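Local coordinates for ATP-dependent protease subunit HslV (Trypanosoma brucei brucei, PDB 4HNZ), which serves as the proteolytic subunit of the mitochondrial HslVU complex, a threonine protease that hydrolyses proteins unfolded and delivered by its partner HslU, at the interface of chains A and B and the interface of chains A and C. Numbering follows the deposited sequence. Chains: chain A/B/C, HslVU complex proteolytic subunit, putative.

Contact 1: the interface of chains A and B. Residues chain A 132-133, 135-137; chain B 132-133, 136-137, 155.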
# COMPACT_ATOMS: atom_id res chain seq x y z
N ALA A 132 0.62 10.76 33.51
CA ALA A 132 -0.40 10.09 34.29
C ALA A 132 0.06 9.77 35.74
O ALA A 132 -0.64 10.03 36.72
CB ALA A 132 -0.86 8.81 33.59
N ALA A 133 1.25 9.24 35.88
CA ALA A 133 1.73 8.94 37.21
C ALA A 133 1.94 10.24 37.99
O ALA A 133 1.59 10.29 39.18
CB ALA A 133 3.02 8.14 37.14
N ARG A 135 0.46 13.09 37.67
CA ARG A 135 -0.84 13.64 38.06
C ARG A 135 -1.45 12.98 39.26
O ARG A 135 -2.25 13.56 39.94
CB ARG A 135 -1.81 13.61 36.88
CG ARG A 135 -1.53 14.75 35.92
CD ARG A 135 -2.56 14.83 34.81
NE ARG A 135 -2.31 16.01 34.01
CZ ARG A 135 -2.81 16.21 32.79
NH1 ARG A 135 -3.55 15.29 32.19
NH2 ARG A 135 -2.51 17.34 32.13
N ALA A 136 -1.14 11.70 39.45
CA ALA A 136 -1.72 10.95 40.55
C ALA A 136 -1.14 11.43 41.85
O ALA A 136 -1.79 11.34 42.88
CB ALA A 136 -1.47 9.46 40.39
N LEU A 137 0.09 11.92 41.79
CA LEU A 137 0.80 12.34 42.98
C LEU A 137 0.82 13.86 43.22
O LEU A 137 1.23 14.27 44.28
CB LEU A 137 2.24 11.87 42.90
CG LEU A 137 2.44 10.35 42.89
CD1 LEU A 137 3.86 10.05 42.49
CD2 LEU A 137 2.12 9.72 44.21
N ALA B 132 -0.38 3.38 35.07
CA ALA B 132 0.69 4.21 35.53
C ALA B 132 0.21 5.02 36.78
O ALA B 132 0.95 5.19 37.77
CB ALA B 132 1.16 5.14 34.43
N ALA B 133 -0.99 5.59 36.71
CA ALA B 133 -1.45 6.41 37.81
C ALA B 133 -1.69 5.54 39.05
O ALA B 133 -1.29 5.90 40.15
CB ALA B 133 -2.70 7.12 37.40
N ALA B 136 1.49 4.72 40.88
CA ALA B 136 2.03 5.81 41.68
C ALA B 136 1.44 5.86 43.08
O ALA B 136 2.06 6.33 44.03
CB ALA B 136 1.78 7.11 40.97
N LEU B 137 0.21 5.37 43.21
CA LEU B 137 -0.49 5.42 44.48
C LEU B 137 -0.50 4.12 45.26
O LEU B 137 -0.97 4.10 46.41
CB LEU B 137 -1.96 5.81 44.22
CG LEU B 137 -2.16 7.19 43.60
CD1 LEU B 137 -3.58 7.33 43.14
CD2 LEU B 137 -1.86 8.29 44.59
N ILE B 155 -7.73 10.24 35.96
CA ILE B 155 -6.56 10.64 35.24
C ILE B 155 -6.48 10.00 33.85
O ILE B 155 -6.25 10.68 32.85
CB ILE B 155 -5.34 10.35 36.05
CG1 ILE B 155 -5.30 11.32 37.23
CG2 ILE B 155 -4.07 10.47 35.23
CD1 ILE B 155 -4.33 10.87 38.33
O HOH W 1 -5.05 13.27 33.29

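Contact 2: the interface of chains A and C. Residues chain A 79, 83-84, 89, 109-110; chain C 49, 51-52, 90-91.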
# COMPACT_ATOMS: atom_id res chain seq x y z
N ALA A 79 8.21 27.72 16.91
CA ALA A 79 7.30 26.78 16.31
C ALA A 79 6.87 27.25 14.93
O ALA A 79 6.82 26.44 14.01
CB ALA A 79 6.11 26.54 17.20
N ARG A 83 7.67 25.16 11.46
CA ARG A 83 6.67 24.62 10.56
C ARG A 83 6.77 25.16 9.17
O ARG A 83 6.28 24.53 8.25
CB ARG A 83 5.27 24.90 11.07
CG ARG A 83 5.00 24.14 12.34
CD ARG A 83 4.85 22.65 12.08
NE ARG A 83 3.69 22.44 11.24
CZ ARG A 83 3.34 21.28 10.71
NH1 ARG A 83 4.06 20.20 10.91
NH2 ARG A 83 2.24 21.21 9.99
N THR A 84 7.34 26.35 8.99
CA THR A 84 7.34 26.99 7.64
C THR A 84 8.66 26.88 6.92
O THR A 84 8.74 27.18 5.76
CB THR A 84 6.95 28.47 7.71
OG1 THR A 84 7.70 29.14 8.74
CG2 THR A 84 5.50 28.61 8.05
N ARG A 89 11.60 21.44 8.78
CA ARG A 89 10.53 20.48 8.73
C ARG A 89 10.97 19.08 8.41
O ARG A 89 10.22 18.17 8.61
CB ARG A 89 9.50 20.87 7.71
CG ARG A 89 8.41 21.66 8.36
CD ARG A 89 7.28 21.77 7.39
NE ARG A 89 6.43 20.59 7.42
CZ ARG A 89 5.13 20.62 7.66
NH1 ARG A 89 4.50 21.78 7.89
NH2 ARG A 89 4.45 19.48 7.66
N GLN A 109 4.49 19.08 15.00
CA GLN A 109 3.18 19.39 14.42
C GLN A 109 2.84 20.85 14.67
O GLN A 109 1.87 21.35 14.13
CB GLN A 109 2.10 18.51 15.02
CG GLN A 109 1.91 17.22 14.28
CD GLN A 109 3.17 16.41 14.23
OE1 GLN A 109 3.71 16.15 13.17
NE2 GLN A 109 3.68 16.03 15.42
N GLY A 110 3.64 21.55 15.47
CA GLY A 110 3.42 22.98 15.68
C GLY A 110 2.59 23.30 16.90
O GLY A 110 2.15 24.42 17.05
N SER C 49 -2.95 23.24 14.52
CA SER C 49 -1.96 23.48 15.58
C SER C 49 -1.72 25.00 15.73
O SER C 49 -1.99 25.79 14.83
CB SER C 49 -0.64 22.84 15.21
OG SER C 49 -0.04 23.55 14.11
N ALA C 51 0.98 26.81 15.83
CA ALA C 51 1.88 27.42 14.88
C ALA C 51 1.26 27.52 13.48
O ALA C 51 1.39 28.54 12.80
CB ALA C 51 3.16 26.67 14.83
N ASP C 52 0.56 26.48 13.05
CA ASP C 52 -0.05 26.48 11.71
C ASP C 52 -1.13 27.54 11.62
O ASP C 52 -1.11 28.38 10.72
CB ASP C 52 -0.68 25.15 11.37
CG ASP C 52 0.32 24.11 11.05
OD1 ASP C 52 1.47 24.15 11.56
OD2 ASP C 52 -0.02 23.19 10.25
N ARG C 90 2.13 23.32 3.23
CA ARG C 90 2.51 22.28 4.15
C ARG C 90 1.82 22.51 5.52
O ARG C 90 1.96 21.71 6.41
CB ARG C 90 4.05 22.23 4.27
CG ARG C 90 4.84 22.15 2.94
CD ARG C 90 5.19 20.74 2.46
NE ARG C 90 5.74 20.72 1.08
CZ ARG C 90 7.02 20.92 0.73
NH1 ARG C 90 7.95 21.19 1.64
NH2 ARG C 90 7.40 20.86 -0.54
N LEU C 91 1.01 23.57 5.68
CA LEU C 91 0.25 23.77 6.92
C LEU C 91 -1.11 23.07 6.85
O LEU C 91 -1.74 23.01 5.82
CB LEU C 91 0.10 25.27 7.21
CG LEU C 91 1.38 26.12 7.16
CD1 LEU C 91 1.07 27.55 7.49
CD2 LEU C 91 2.42 25.62 8.13

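Contact 3: the interface of chains A and C. Residues chain A 105, 107, 111, 113, 116, 131; chain C 20, 22, 27-29.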
# COMPACT_ATOMS: atom_id res chain seq x y z
N GLU A 105 5.97 23.05 26.01
CA GLU A 105 6.26 21.96 25.18
C GLU A 105 6.01 22.39 23.73
O GLU A 105 4.99 22.99 23.39
CB GLU A 105 5.35 20.78 25.60
CG GLU A 105 5.13 19.73 24.53
CD GLU A 105 4.07 18.68 24.95
OE1 GLU A 105 3.62 18.70 26.14
OE2 GLU A 105 3.72 17.83 24.06
N ASP A 107 6.27 20.73 19.70
CA ASP A 107 6.49 19.57 18.80
C ASP A 107 6.53 19.93 17.34
O ASP A 107 6.23 21.07 16.94
CB ASP A 107 5.50 18.45 19.13
CG ASP A 107 4.08 18.76 18.78
OD1 ASP A 107 3.79 19.58 17.86
OD2 ASP A 107 3.23 18.22 19.50
N ASN A 111 2.36 22.31 17.76
CA ASN A 111 1.70 22.57 19.03
C ASN A 111 2.68 23.23 20.01
O ASN A 111 3.84 22.90 20.05
CB ASN A 111 1.17 21.30 19.66
CG ASN A 111 0.18 20.54 18.76
OD1 ASN A 111 -0.90 21.03 18.45
ND2 ASN A 111 0.53 19.31 18.39
N ILE A 113 2.35 23.78 23.97
CA ILE A 113 1.49 23.36 25.03
C ILE A 113 2.11 23.80 26.33
O ILE A 113 3.27 23.54 26.59
CB ILE A 113 1.38 21.83 25.00
CG1 ILE A 113 0.44 21.45 23.84
CG2 ILE A 113 0.90 21.26 26.32
CD1 ILE A 113 0.83 20.14 23.19
N GLU A 116 -1.48 22.41 32.53
CA GLU A 116 -2.64 22.82 33.33
C GLU A 116 -2.17 23.38 34.70
O GLU A 116 -0.99 23.48 34.97
CB GLU A 116 -3.60 21.62 33.56
CG GLU A 116 -3.94 20.76 32.34
CD GLU A 116 -4.64 21.51 31.22
OE1 GLU A 116 -5.22 22.61 31.44
OE2 GLU A 116 -4.60 21.00 30.08
N LYS A 131 3.26 11.46 32.80
CA LYS A 131 2.28 12.48 33.11
C LYS A 131 1.12 11.93 33.90
O LYS A 131 0.73 12.48 34.93
CB LYS A 131 1.80 13.04 31.83
CG LYS A 131 0.65 13.94 32.03
CD LYS A 131 0.07 14.34 30.69
CE LYS A 131 0.53 15.73 30.28
NZ LYS A 131 -0.29 16.18 29.10
N VAL C 20 -6.72 20.07 22.96
CA VAL C 20 -5.70 19.77 21.99
C VAL C 20 -5.35 18.32 22.09
O VAL C 20 -5.02 17.79 23.17
CB VAL C 20 -4.42 20.61 22.21
CG1 VAL C 20 -3.35 20.20 21.22
CG2 VAL C 20 -4.75 22.10 22.13
N LEU C 22 -3.08 14.98 20.62
CA LEU C 22 -1.96 14.45 19.87
C LEU C 22 -2.15 12.98 19.44
O LEU C 22 -2.76 12.18 20.12
CB LEU C 22 -0.68 14.48 20.71
CG LEU C 22 -0.36 15.80 21.39
CD1 LEU C 22 0.84 15.63 22.29
CD2 LEU C 22 -0.16 16.88 20.33
N VAL C 27 -5.31 13.64 24.94
CA VAL C 27 -5.53 15.03 25.23
C VAL C 27 -4.23 15.48 25.84
O VAL C 27 -3.84 15.01 26.87
CB VAL C 27 -6.68 15.23 26.21
CG1 VAL C 27 -6.77 16.69 26.65
CG2 VAL C 27 -7.98 14.74 25.62
N ALA C 28 -3.54 16.40 25.17
CA ALA C 28 -2.36 17.02 25.72
C ALA C 28 -2.67 18.30 26.51
O ALA C 28 -1.91 18.70 27.38
CB ALA C 28 -1.39 17.36 24.60
N LYS C 29 -3.77 18.96 26.17
CA LYS C 29 -4.22 20.17 26.88
C LYS C 29 -5.73 20.27 26.79
O LYS C 29 -6.31 19.98 25.73
CB LYS C 29 -3.60 21.40 26.22
CG LYS C 29 -3.82 22.68 27.00
CD LYS C 29 -2.86 23.79 26.57
CE LYS C 29 -3.09 25.11 27.31
NZ LYS C 29 -2.75 24.96 28.74
O HOH W 2 -3.16 16.20 29.28

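Contact 4: the interface of chains A and B. Residues chain A 128-129, 131-132, 135; chain B 129, 159.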
# COMPACT_ATOMS: atom_id res chain seq x y z
N THR A 128 3.51 10.32 28.22
CA THR A 128 2.16 10.27 28.69
C THR A 128 2.02 9.37 29.93
O THR A 128 1.20 9.66 30.79
CB THR A 128 1.20 9.85 27.58
OG1 THR A 128 1.37 10.77 26.47
CG2 THR A 128 -0.27 10.02 28.03
N PHE A 129 2.77 8.27 29.99
CA PHE A 129 2.72 7.44 31.18
C PHE A 129 3.21 8.24 32.37
O PHE A 129 2.66 8.17 33.46
CB PHE A 129 3.56 6.16 30.99
CG PHE A 129 3.30 5.49 29.69
CD1 PHE A 129 2.02 5.31 29.24
CD2 PHE A 129 4.34 4.96 28.93
CE1 PHE A 129 1.76 4.68 28.01
CE2 PHE A 129 4.09 4.31 27.73
CZ PHE A 129 2.79 4.18 27.25
N LYS A 131 3.26 11.46 32.80
CA LYS A 131 2.28 12.48 33.11
C LYS A 131 1.12 11.93 33.90
O LYS A 131 0.73 12.48 34.93
CB LYS A 131 1.80 13.04 31.83
CG LYS A 131 0.65 13.94 32.03
CD LYS A 131 0.07 14.34 30.69
CE LYS A 131 0.53 15.73 30.28
NZ LYS A 131 -0.29 16.18 29.10
N ALA A 132 0.62 10.76 33.51
CA ALA A 132 -0.40 10.09 34.29
C ALA A 132 0.06 9.77 35.74
O ALA A 132 -0.64 10.03 36.72
CB ALA A 132 -0.86 8.81 33.59
N ARG A 135 0.46 13.09 37.67
CA ARG A 135 -0.84 13.64 38.06
C ARG A 135 -1.45 12.98 39.26
O ARG A 135 -2.25 13.56 39.94
CB ARG A 135 -1.81 13.61 36.88
CG ARG A 135 -1.53 14.75 35.92
CD ARG A 135 -2.56 14.83 34.81
NE ARG A 135 -2.31 16.01 34.01
CZ ARG A 135 -2.81 16.21 32.79
NH1 ARG A 135 -3.55 15.29 32.19
NH2 ARG A 135 -2.51 17.34 32.13
N PHE B 129 -2.41 4.29 30.83
CA PHE B 129 -2.41 5.53 31.63
C PHE B 129 -2.93 5.24 33.05
O PHE B 129 -2.36 5.68 34.04
CB PHE B 129 -3.23 6.59 30.96
CG PHE B 129 -2.96 6.71 29.52
CD1 PHE B 129 -1.69 6.64 29.04
CD2 PHE B 129 -3.99 6.87 28.62
CE1 PHE B 129 -1.43 6.70 27.66
CE2 PHE B 129 -3.74 7.01 27.25
CZ PHE B 129 -2.46 6.91 26.77
N ILE B 159 -7.17 11.70 29.86
CA ILE B 159 -6.21 11.69 28.78
C ILE B 159 -6.70 10.99 27.47
O ILE B 159 -6.36 11.39 26.35
CB ILE B 159 -4.91 11.04 29.30
CG1 ILE B 159 -4.24 11.96 30.32
CG2 ILE B 159 -3.91 10.74 28.17
CD1 ILE B 159 -3.12 11.28 31.08

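Contact 1: the interface of chains A and B
B:Ile155 meets A:Ala136 with the tip of a nearly extended side chain. Its CG1 lies anti to the carbonyl carbon (chi1 -71°), and chi2 of 164° carries CD1 onward to the chain A helix. This is part of a two-fold helix-helix interface in HslV, a threonine protease of the proteasome fold. The two copies of helix 127-137 run side by side in the same direction, and alanines line the seam. B:Ile155 comes from helix 145-159 and reaches the chain A helix beside that seam. Its CD1 presses on the backbone of A:Ala136, 3.4 Å from CA. Its other branch, CG2, reaches A:Ala132 CA at 3.8 Å.

The small methyl groups let the helices approach closely. A:Ala136 CB packs against the carbonyl oxygen B:Ala133 O at 3.6 Å and against B:Ala136 CB at 4.0 Å. B:Ala133 CB similarly meets A:Ala132 O. At the end of the helix A:Leu137 reaches across to B:Ala136. Its CG and CD1 rest on the methyl CB, while CD2 touches the carbonyl oxygen B:Ala136 O at 3.4 Å. B:Leu137 repeats this on A:Ala136.

No direct hydrogen bond crosses this patch. A polar link forms at its rim through water 1. A:Arg135 is extended from CG to NE, and its guanidinium NH1 lies 2.7 Å from this water. Water 1 in turn lies 2.9 Å from the backbone oxygen B:Ile155 O. The CB of A:Arg135 also flanks the isoleucine tip.

Contact 2: the interface of chains A and C
The start of helix 50-66 in chain C docks on the end of helix 71-84 and the 109-110 turn of chain A, an interface of the proteasome-fold HslV assembly. C:Ser49 is the N-cap of that helix. Its OG accepts a bond from C:Asp52 N and donates one to the backbone oxygen A:Gln109 O at 2.9 Å, lying in the plane of that carbonyl. Beside it, C:Ala51 N gives a fairly straight bond to A:Gly110 O (2.9 Å, 165° at H). The methyl C:Ala51 CB touches A:Ala79 CB.

A:Arg83 bends at chi2 and chi3 (-71° and -64°), which turns its guanidinium side-on to C:Asp52. NE bonds OD1 at 2.8 Å, the salt bridge, and NH2 bonds OD2 at 3.0 Å. Both carboxylate oxygens use their syn lone pairs, and both sit somewhat out of the guanidinium plane. The two-point grip restrains the rotation of both groups.

A:Arg89 NH1 lies over the other arginine, 3.0 Å above the centre of its plane. The nearby carboxylate may ease this pairing of like charges. The same NH1 makes weak bonds to A:Arg83 O and C:Arg90 O. C:Arg90 is poorly ordered, though its CB lies over the A:Arg89 guanidinium.

Contact 3: the interface of chains A and C
C:Leu22 projects from strand 20-22 of one HslV subunit onto A:Asn111 and the acidic residues beside it in the next. Both subunits have the proteasome fold. From CB the chain turns so that CG is anti to the carbonyl carbon (chi1 -49°), and at CG it forks towards chain A. The CD1 branch meets the carboxylate of A:Glu105 tip to tip, 4.0 Å from OE2. The CD2 branch meets A:Asn111 and A:Asp107. It lies over the face of the A:Asn111 amide, at ND2. C:Leu22 CD2 is also 3.7 Å from the carboxylate oxygen A:Asp107 OD2.

A:Asp107 positions the amide that the leucine touches. Its OD2 receives A:Asn111 ND2 at 3.1 Å through the syn lone pair, in the amide plane and nearly straight (173° at H). Its OD1 takes the backbone A:Asn111 N from above the carboxylate plane. These bonds fix the rotation of the amide and turn its face to the methyl. The amide oxygen, A:Asn111 OD1, faces C:Val20 CG1.

A:Ile113 makes an apolar contact beside these, its CD1 packing on C:Ala28 CB at 3.8 Å. Further along, A:Lys131 swings at chi3 and brings NZ to water 2 at 2.9 Å. Water 2 lies 2.8 Å from the backbone oxygen C:Val27 O. A:Glu116 lays its OE2 against CA and CG of C:Lys29. The two charged ends do not touch, though their opposite charges may attract. No direct hydrogen bond crosses the patch.

Contact 4: the interface of chains A and B
A:Phe129 and its mate B:Phe129 meet across the two-fold with their CD1 and CE1 atoms. Their planes are inclined by about 35°, and the rings lie side by side rather than stacked. The nearest atoms are the two CE1 carbons, 3.8 Å apart. Each ring stands with CG anti to its carbonyl carbon (chi1 -46° in chain B), which lays the ring back towards the start of its own helix, beside its mate.

The face of B:Phe129 is covered from one side by two methyl groups. A:Thr128 CG2 comes over the rim and lies 3.5 Å from CE1. From the same chain as the ring, B:Ile159 CG2 lies 3.8 Å above the plane, also towards the rim. The two methyls touch one another at 3.7 Å, where the threonine and isoleucine side chains run antiparallel alongside one another. With chi1 -56°, A:Thr128 has CG2 anti to the backbone N, which directs the methyl to the ring.

A:Ala132 adds a methyl on the next turn, its CB 3.5 Å from the backbone oxygen B:Phe129 O. B:Ile159 also crosses the end of A:Arg135 at a slant, where CG1 lies 3.9 Å from the guanidinium NH1. A:Lys131 CD lies over one face of that guanidinium and may limit its tilt. No direct polar bond crosses here. The patch adds apolar contact between the two subunits, and probably ties one hexameric ring of HslV to the other.

Contacts 1 and 4 are neighbouring parts of the two-fold A/B interface. Their centres, taken over C-alpha atoms, are about 7 Å apart, and they share A:Ala132 and A:Arg135. Contacts 2 and 3 lie about 15 Å apart on the A/C interface, which is not a two-fold and is probably the one between neighbours within a ring. Helix 127-137 joins the two systems, because A:Lys131 belongs to both contacts 3 and 4, about 11 Å apart. Contact 4 is centred about 12 Å and contact 3 about 14 Å from the active-site A:Thr1. Repeated in twelve subunits, both interfaces build the double ring.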